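Local coordinates for glycosyl hydrolase family 61, 2 protein (Heterobasidion irregulare TC 32-1, PDB 5NNS) that cleaves cellulose oxidatively as a copper-dependent lytic polysaccharide monooxygenase of family AA9, attacking the glycosidic bond at C1, at residues 28-33 against 167-172; 146-151 against 172-177. One frame throughout, in Å; residues are numbered along the deposited sequence.

Contact 1: residues 28-33 against 167-172; sequences TIQREW and YPECAQ
A carboxylate lies over an indole here: Glu-169 reaches across to Trp-33, its CG standing 3.5 Å from the centroid of the five-membered ring of Trp-33 and almost on the ring normal, a CH-pi contact. Glu-169 OE2 continues over the same ring system, 3.3 Å from Trp-33 CE3, with carboxylate and ring planes 43° apart. The bend of the glutamate at chi2 (78°) brings its CD back over the indole, while OE1 is held by Val-4 N. Trp-33 NE1 donates to Gln-30 OE1 at 2.9 Å, approaching from above the amide plane, though the acceptor lies in the indole plane. That amide is gripped further by Phe-17 N at OE1 and by Val-4 O and Tyr-7 OH at NE2. An alanine in place of Trp-33 would probably leave Glu-169 CG facing a gap and Gln-30 OE1 with one donor fewer. Toward Gln-172, the bonds Gln-172 N to Ile-29 O and Arg-31 N to Cys-170 O, both 2.9 Å, tie loop to strand around a single bridge of Gln-30 with Ala-171. Arg-31 NE meets an in-plane lone pair of Gln-172 OE1 at 3.0 Å, and the guanidinium also binds the carbonyls of Gly-53, Cys-96 and Ala-99. A water accepts from Cys-170 N and donates to Arg-31 O. Cys-170 is itself tied to Cys-49 by a disulfide. The whole forms a loop pinned to a core strand of the AA9 beta-sandwich, the strand that carries the copper-site residue Tyr-167.

Contact 2: residues 146-151 against 172-177; sequences AGNYIL and QLIVTG
Gly-147 to Ile-150 and Gln-172 to Val-175 pair across the two arms of an antiparallel beta hairpin. Backbone bonds come in two reciprocal sets. In the first, Gly-147 N donates to Val-175 O and Val-175 N returns a bond to Gly-147 O at 2.7 Å; in the second, Tyr-149 and Leu-173 bond to each other, with Leu-173 N 2.8 Å from Tyr-149 O. Asn-148 with Ile-174 and Ile-150 with Gln-172 are the non-hydrogen-bonded pairs between and beyond them.

Apolar packing is concentrated on the face that carries Tyr-149, Leu-173 and Val-175. The ring of Tyr-149 brings CD1 to 3.4 Å from Val-175 CG2, a methyl anti to the carbonyl carbon, with CG1 anti to the backbone N (chi1 175°), and Tyr-149 OH donates to Ala-145 O. Leu-173 CD1 reaches Leu-151 CB at 3.7 Å, and Met-89 and Val-87 of the adjoining strand touch Leu-151 as well.

On the other face, Asn-148 and Ile-174 lie side by side and point the same way, Asn-148 OD1 coming 3.8 Å from Ile-174 CG1, while Asn-148 ND2 donates to Gly-94 O. Ile-150 CD1 packs on the aliphatic part of Gln-172, 3.8 Å from its CG.

At the exposed end a single water links the two segments, accepting from Ala-146 N at 2.9 Å and donating to Gly-177 O at 2.7 Å.

Overall arrangement
Strand 165-176 serves both contacts, and Gln-172 belongs to each: its OE1 accepts from Arg-31 in contact 1 and its CG meets strand 147-157 in contact 2. Contact 1 is wholly buried, its centre about 9 Å from the centre of the chain, and joins a long loop to the strand through two backbone bonds round one bridge, together with polar and aromatic side chains. Contact 2 lies farther out, its centre about 15 Å from the chain centre, and runs from buried residues to an exposed end; regular backbone pairing and aliphatic or aromatic packing dominate it. The two adjoin where Ala-171 O approaches Leu-151 N at 2.7 Å, a probable hydrogen bond, and Cys-170 CB packs on Ile-150 CG2.

Contact 1: residues 28-33 against 167-172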
ATOM      1  N   THR A  28     -16.232   0.853   7.577  1.00 21.08           N
ATOM      2  CA  THR A  28     -15.290  -0.020   6.890  1.00 21.04           C
ATOM      3  C   THR A  28     -14.035  -0.256   7.712  1.00 20.60           C
ATOM      4  O   THR A  28     -13.718   0.514   8.622  1.00 20.63           O
ATOM      5  CB  THR A  28     -14.899   0.550   5.500  1.00 21.45           C
ATOM      6  OG1 THR A  28     -13.783  -0.175   4.966  1.00 21.58           O
ATOM      7  CG2 THR A  28     -14.541   2.034   5.581  1.00 21.80           C
ATOM      8  N   ILE A  29     -13.321  -1.328   7.376  1.00 20.12           N
ATOM      9  CA  ILE A  29     -11.973  -1.544   7.908  1.00 19.64           C
ATOM     10  C   ILE A  29     -10.960  -0.538   7.346  1.00 18.95           C
ATOM     11  O   ILE A  29      -9.891  -0.338   7.930  1.00 19.07           O
ATOM     12  CB  ILE A  29     -11.463  -2.988   7.683  1.00 19.92           C
ATOM     13  CG1 ILE A  29     -11.347  -3.342   6.188  1.00 19.82           C
ATOM     14  CG2 ILE A  29     -12.357  -3.979   8.416  1.00 19.76           C
ATOM     15  CD1 ILE A  29     -10.508  -4.575   5.938  1.00 19.99           C
ATOM     16  N   GLN A  30     -11.307   0.081   6.219  1.00 18.20           N
ATOM     17  CA  GLN A  30     -10.411   0.967   5.493  1.00 17.94           C
ATOM     18  C   GLN A  30     -10.428   2.396   6.039  1.00 17.94           C
ATOM     19  O   GLN A  30     -11.478   2.894   6.453  1.00 18.47           O
ATOM     20  CB  GLN A  30     -10.800   0.985   4.017  1.00 17.51           C
ATOM     21  CG  GLN A  30      -9.649   1.308   3.092  1.00 17.28           C
ATOM     22  CD  GLN A  30     -10.049   1.336   1.644  1.00 16.97           C
ATOM     23  OE1 GLN A  30     -11.127   1.827   1.296  1.00 16.56           O
ATOM     24  NE2 GLN A  30      -9.174   0.827   0.779  1.00 16.40           N
ATOM     25  N   ARG A  31      -9.262   3.045   6.029  1.00 17.63           N
ATOM     26  CA  ARG A  31      -9.150   4.465   6.361  1.00 17.26           C
ATOM     27  C   ARG A  31      -9.722   5.312   5.229  1.00 17.11           C
ATOM     28  O   ARG A  31      -9.701   4.905   4.060  1.00 16.80           O
ATOM     29  CB  ARG A  31      -7.692   4.865   6.631  1.00 17.36           C
ATOM     30  CG  ARG A  31      -7.099   4.305   7.918  1.00 17.14           C
ATOM     31  CD  ARG A  31      -7.949   4.655   9.133  1.00 17.15           C
ATOM     32  NE  ARG A  31      -7.201   4.585  10.390  1.00 17.00           N
ATOM     33  CZ  ARG A  31      -6.441   5.559  10.899  1.00 16.76           C
ATOM     34  NH1 ARG A  31      -6.283   6.726  10.272  1.00 16.71           N
ATOM     35  NH2 ARG A  31      -5.822   5.362  12.055  1.00 16.92           N
ATOM     36  N   GLU A  32     -10.242   6.485   5.592  1.00 16.46           N
ATOM     37  CA  GLU A  32     -10.921   7.365   4.645  1.00 16.16           C
ATOM     38  C   GLU A  32      -9.951   7.862   3.583  1.00 15.91           C
ATOM     39  O   GLU A  32      -8.883   8.361   3.911  1.00 16.29           O
ATOM     40  CB  GLU A  32     -11.539   8.560   5.376  1.00 16.40           C
ATOM     41  CG  GLU A  32     -12.054   9.689   4.486  1.00 16.61           C
ATOM     42  CD  GLU A  32     -12.744  10.796   5.271  1.00 16.97           C
ATOM     43  OE1 GLU A  32     -12.925  10.650   6.499  1.00 17.50           O
ATOM     44  OE2 GLU A  32     -13.103  11.824   4.662  1.00 16.94           O
ATOM     45  N   TRP A  33     -10.331   7.709   2.320  1.00 15.35           N
ATOM     46  CA  TRP A  33      -9.624   8.336   1.207  1.00 14.93           C
ATOM     47  C   TRP A  33     -10.668   8.961   0.294  1.00 14.82           C
ATOM     48  O   TRP A  33     -11.637   8.309  -0.078  1.00 14.53           O
ATOM     49  CB  TRP A  33      -8.729   7.321   0.475  1.00 14.60           C
ATOM     50  CG  TRP A  33      -9.424   6.103  -0.098  1.00 14.35           C
ATOM     51  CD1 TRP A  33      -9.924   5.035   0.589  1.00 14.22           C
ATOM     52  CD2 TRP A  33      -9.652   5.825  -1.483  1.00 14.10           C
ATOM     53  NE1 TRP A  33     -10.458   4.118  -0.282  1.00 14.07           N
ATOM     54  CE2 TRP A  33     -10.298   4.576  -1.561  1.00 14.05           C
ATOM     55  CE3 TRP A  33      -9.364   6.513  -2.669  1.00 14.25           C
ATOM     56  CZ2 TRP A  33     -10.683   4.000  -2.781  1.00 14.07           C
ATOM     57  CZ3 TRP A  33      -9.735   5.939  -3.891  1.00 14.14           C
ATOM     58  CH2 TRP A  33     -10.386   4.691  -3.931  1.00 14.19           C
ATOM     59  N   TYR A 167      -0.548   6.043  -5.068  1.00 11.90           N
ATOM     60  CA  TYR A 167      -1.950   5.737  -4.761  1.00 12.12           C
ATOM     61  C   TYR A 167      -1.996   4.784  -3.569  1.00 12.52           C
ATOM     62  O   TYR A 167      -1.984   3.563  -3.757  1.00 12.35           O
ATOM     63  CB  TYR A 167      -2.634   5.084  -5.950  1.00 11.96           C
ATOM     64  CG  TYR A 167      -2.739   5.937  -7.187  1.00 11.79           C
ATOM     65  CD1 TYR A 167      -3.790   6.835  -7.347  1.00 11.75           C
ATOM     66  CD2 TYR A 167      -1.810   5.818  -8.216  1.00 11.71           C
ATOM     67  CE1 TYR A 167      -3.904   7.598  -8.495  1.00 11.75           C
ATOM     68  CE2 TYR A 167      -1.911   6.579  -9.364  1.00 11.72           C
ATOM     69  CZ  TYR A 167      -2.969   7.456  -9.506  1.00 11.73           C
ATOM     70  OH  TYR A 167      -3.071   8.228 -10.629  1.00 11.84           O
ATOM     71  N   PRO A 168      -2.023   5.334  -2.338  1.00 13.08           N
ATOM     72  CA  PRO A 168      -2.029   4.511  -1.135  1.00 13.41           C
ATOM     73  C   PRO A 168      -3.398   4.393  -0.485  1.00 13.78           C
ATOM     74  O   PRO A 168      -4.137   5.367  -0.449  1.00 13.95           O
ATOM     75  CB  PRO A 168      -1.091   5.281  -0.210  1.00 13.35           C
ATOM     76  CG  PRO A 168      -1.317   6.709  -0.574  1.00 13.26           C
ATOM     77  CD  PRO A 168      -1.800   6.754  -2.000  1.00 13.16           C
ATOM     78  N   GLU A 169      -3.729   3.206   0.020  1.00 14.16           N
ATOM     79  CA  GLU A 169      -4.860   3.030   0.942  1.00 14.46           C
ATOM     80  C   GLU A 169      -4.439   2.175   2.127  1.00 15.05           C
ATOM     81  O   GLU A 169      -3.486   1.399   2.031  1.00 15.41           O
ATOM     82  CB  GLU A 169      -6.071   2.405   0.246  1.00 14.17           C
ATOM     83  CG  GLU A 169      -6.957   3.391  -0.496  1.00 13.78           C
ATOM     84  CD  GLU A 169      -6.394   3.827  -1.834  1.00 13.91           C
ATOM     85  OE1 GLU A 169      -5.949   2.955  -2.613  1.00 13.65           O
ATOM     86  OE2 GLU A 169      -6.418   5.045  -2.122  1.00 13.83           O
ATOM     87  N   CYS A 170      -5.163   2.336   3.235  1.00 15.65           N
ATOM     88  CA  CYS A 170      -4.887   1.634   4.494  1.00 15.99           C
ATOM     89  C   CYS A 170      -6.111   0.897   5.010  1.00 16.08           C
ATOM     90  O   CYS A 170      -7.228   1.386   4.876  1.00 16.12           O
ATOM     91  CB  CYS A 170      -4.445   2.632   5.556  1.00 16.12           C
ATOM     92  SG  CYS A 170      -2.799   3.303   5.263  1.00 16.46           S
ATOM     93  N   ALA A 171      -5.878  -0.269   5.609  1.00 16.36           N
ATOM     94  CA  ALA A 171      -6.915  -1.058   6.276  1.00 16.65           C
ATOM     95  C   ALA A 171      -6.437  -1.426   7.676  1.00 17.05           C
ATOM     96  O   ALA A 171      -5.255  -1.716   7.863  1.00 16.89           O
ATOM     97  CB  ALA A 171      -7.214  -2.310   5.474  1.00 16.63           C
ATOM     98  N   GLN A 172      -7.346  -1.412   8.652  1.00 17.90           N
ATOM     99  CA  GLN A 172      -7.013  -1.791  10.033  1.00 18.49           C
ATOM    100  C   GLN A 172      -7.166  -3.298  10.228  1.00 18.91           C
ATOM    101  O   GLN A 172      -8.185  -3.873   9.848  1.00 18.91           O
ATOM    102  CB  GLN A 172      -7.886  -1.033  11.043  1.00 18.62           C
ATOM    103  CG  GLN A 172      -7.633   0.468  11.045  1.00 18.89           C
ATOM    104  CD  GLN A 172      -8.296   1.225  12.190  1.00 19.02           C
ATOM    105  OE1 GLN A 172      -8.273   2.449  12.214  1.00 19.26           O
ATOM    106  NE2 GLN A 172      -8.874   0.505  13.143  1.00 19.14           N
TER
HETATM  107  O   HOH W   1      -6.756   4.716   3.116  1.00 13.33           O

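Contact 2: residues 146-151 against 172-177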
ATOM      1  N   ALA A 146       1.712 -10.933  17.237  1.00 23.58           N
ATOM      2  CA  ALA A 146       0.296 -10.570  17.382  1.00 23.21           C
ATOM      3  C   ALA A 146       0.170  -9.102  17.788  1.00 22.87           C
ATOM      4  O   ALA A 146       1.000  -8.581  18.539  1.00 22.56           O
ATOM      5  CB  ALA A 146      -0.400 -11.468  18.401  1.00 22.97           C
ATOM      6  N   GLY A 147      -0.854  -8.437  17.265  1.00 22.59           N
ATOM      7  CA  GLY A 147      -1.089  -7.037  17.577  1.00 22.43           C
ATOM      8  C   GLY A 147      -1.995  -6.341  16.591  1.00 22.39           C
ATOM      9  O   GLY A 147      -2.566  -6.972  15.689  1.00 22.40           O
ATOM     10  N   ASN A 148      -2.111  -5.032  16.783  1.00 21.66           N
ATOM     11  CA  ASN A 148      -2.927  -4.168  15.947  1.00 21.59           C
ATOM     12  C   ASN A 148      -2.027  -3.530  14.891  1.00 21.11           C
ATOM     13  O   ASN A 148      -1.001  -2.920  15.231  1.00 21.12           O
ATOM     14  CB  ASN A 148      -3.590  -3.097  16.806  1.00 22.01           C
ATOM     15  CG  ASN A 148      -4.384  -3.687  17.957  1.00 22.59           C
ATOM     16  OD1 ASN A 148      -5.185  -4.605  17.765  1.00 22.69           O
ATOM     17  ND2 ASN A 148      -4.164  -3.164  19.162  1.00 22.87           N
ATOM     18  N   TYR A 149      -2.409  -3.692  13.623  1.00 19.86           N
ATOM     19  CA  TYR A 149      -1.607  -3.252  12.480  1.00 18.89           C
ATOM     20  C   TYR A 149      -2.448  -2.556  11.417  1.00 18.15           C
ATOM     21  O   TYR A 149      -3.610  -2.921  11.199  1.00 17.83           O
ATOM     22  CB  TYR A 149      -0.938  -4.449  11.800  1.00 18.65           C
ATOM     23  CG  TYR A 149       0.117  -5.152  12.604  1.00 18.52           C
ATOM     24  CD1 TYR A 149      -0.230  -6.133  13.529  1.00 18.39           C
ATOM     25  CD2 TYR A 149       1.473  -4.867  12.419  1.00 18.39           C
ATOM     26  CE1 TYR A 149       0.736  -6.802  14.262  1.00 18.18           C
ATOM     27  CE2 TYR A 149       2.452  -5.528  13.149  1.00 18.21           C
ATOM     28  CZ  TYR A 149       2.078  -6.497  14.070  1.00 18.36           C
ATOM     29  OH  TYR A 149       3.039  -7.159  14.794  1.00 18.33           O
ATOM     30  N   ILE A 150      -1.848  -1.573  10.744  1.00 17.29           N
ATOM     31  CA  ILE A 150      -2.367  -1.100   9.464  1.00 16.95           C
ATOM     32  C   ILE A 150      -1.800  -1.995   8.359  1.00 16.38           C
ATOM     33  O   ILE A 150      -0.635  -2.384   8.422  1.00 16.36           O
ATOM     34  CB  ILE A 150      -1.955   0.355   9.163  1.00 17.01           C
ATOM     35  CG1 ILE A 150      -2.457   1.312  10.251  1.00 17.04           C
ATOM     36  CG2 ILE A 150      -2.469   0.786   7.792  1.00 17.11           C
ATOM     37  CD1 ILE A 150      -3.965   1.354  10.429  1.00 16.99           C
ATOM     38  N   LEU A 151      -2.632  -2.318   7.369  1.00 15.75           N
ATOM     39  CA  LEU A 151      -2.208  -2.985   6.140  1.00 15.46           C
ATOM     40  C   LEU A 151      -2.364  -1.977   5.014  1.00 15.06           C
ATOM     41  O   LEU A 151      -3.475  -1.499   4.763  1.00 15.53           O
ATOM     42  CB  LEU A 151      -3.087  -4.204   5.848  1.00 15.70           C
ATOM     43  CG  LEU A 151      -2.842  -4.947   4.524  1.00 15.67           C
ATOM     44  CD1 LEU A 151      -1.473  -5.606   4.546  1.00 15.72           C
ATOM     45  CD2 LEU A 151      -3.938  -5.975   4.259  1.00 15.69           C
ATOM     46  N   GLN A 172      -7.346  -1.412   8.652  1.00 17.90           N
ATOM     47  CA  GLN A 172      -7.013  -1.791  10.033  1.00 18.49           C
ATOM     48  C   GLN A 172      -7.166  -3.298  10.228  1.00 18.91           C
ATOM     49  O   GLN A 172      -8.185  -3.873   9.848  1.00 18.91           O
ATOM     50  CB  GLN A 172      -7.886  -1.033  11.043  1.00 18.62           C
ATOM     51  CG  GLN A 172      -7.633   0.468  11.045  1.00 18.89           C
ATOM     52  CD  GLN A 172      -8.296   1.225  12.190  1.00 19.02           C
ATOM     53  OE1 GLN A 172      -8.273   2.449  12.214  1.00 19.26           O
ATOM     54  NE2 GLN A 172      -8.874   0.505  13.143  1.00 19.14           N
ATOM     55  N   LEU A 173      -6.145  -3.929  10.806  1.00 19.68           N
ATOM     56  CA  LEU A 173      -6.186  -5.352  11.133  1.00 20.59           C
ATOM     57  C   LEU A 173      -5.956  -5.586  12.622  1.00 21.75           C
ATOM     58  O   LEU A 173      -5.323  -4.775  13.300  1.00 22.18           O
ATOM     59  CB  LEU A 173      -5.115  -6.127  10.364  1.00 20.70           C
ATOM     60  CG  LEU A 173      -5.025  -5.992   8.847  1.00 20.65           C
ATOM     61  CD1 LEU A 173      -3.838  -6.801   8.350  1.00 20.63           C
ATOM     62  CD2 LEU A 173      -6.314  -6.437   8.175  1.00 20.88           C
ATOM     63  N   ILE A 174      -6.489  -6.699  13.115  1.00 23.20           N
ATOM     64  CA  ILE A 174      -6.071  -7.291  14.377  1.00 24.05           C
ATOM     65  C   ILE A 174      -5.391  -8.607  14.001  1.00 24.44           C
ATOM     66  O   ILE A 174      -6.045  -9.529  13.521  1.00 24.50           O
ATOM     67  CB  ILE A 174      -7.262  -7.523  15.337  1.00 24.63           C
ATOM     68  CG1 ILE A 174      -7.945  -6.186  15.667  1.00 25.00           C
ATOM     69  CG2 ILE A 174      -6.786  -8.190  16.626  1.00 25.10           C
ATOM     70  CD1 ILE A 174      -9.285  -6.312  16.370  1.00 24.97           C
ATOM     71  N   VAL A 175      -4.073  -8.672  14.189  1.00 25.10           N
ATOM     72  CA  VAL A 175      -3.290  -9.855  13.849  1.00 25.31           C
ATOM     73  C   VAL A 175      -3.216 -10.759  15.073  1.00 25.75           C
ATOM     74  O   VAL A 175      -2.790 -10.322  16.140  1.00 26.02           O
ATOM     75  CB  VAL A 175      -1.878  -9.474  13.347  1.00 25.85           C
ATOM     76  CG1 VAL A 175      -1.014 -10.706  13.116  1.00 25.75           C
ATOM     77  CG2 VAL A 175      -1.987  -8.659  12.063  1.00 26.19           C
ATOM     78  N   THR A 176      -3.639 -12.012  14.908  1.00 26.52           N
ATOM     79  CA  THR A 176      -3.656 -13.001  15.989  1.00 26.90           C
ATOM     80  C   THR A 176      -2.642 -14.103  15.696  1.00 27.29           C
ATOM     81  O   THR A 176      -2.165 -14.228  14.570  1.00 27.26           O
ATOM     82  CB  THR A 176      -5.056 -13.630  16.145  1.00 26.97           C
ATOM     83  OG1 THR A 176      -5.380 -14.397  14.977  1.00 27.42           O
ATOM     84  CG2 THR A 176      -6.118 -12.549  16.356  1.00 26.84           C
ATOM     85  N   GLY A 177      -2.319 -14.900  16.711  1.00 27.80           N
ATOM     86  CA  GLY A 177      -1.358 -15.991  16.564  1.00 28.06           C
ATOM     87  C   GLY A 177       0.045 -15.460  16.337  1.00 28.43           C
ATOM     88  O   GLY A 177       0.483 -14.551  17.039  1.00 28.85           O
TER
HETATM   89  O   HOH W   2       2.849 -13.554  17.709  1.00 21.23           O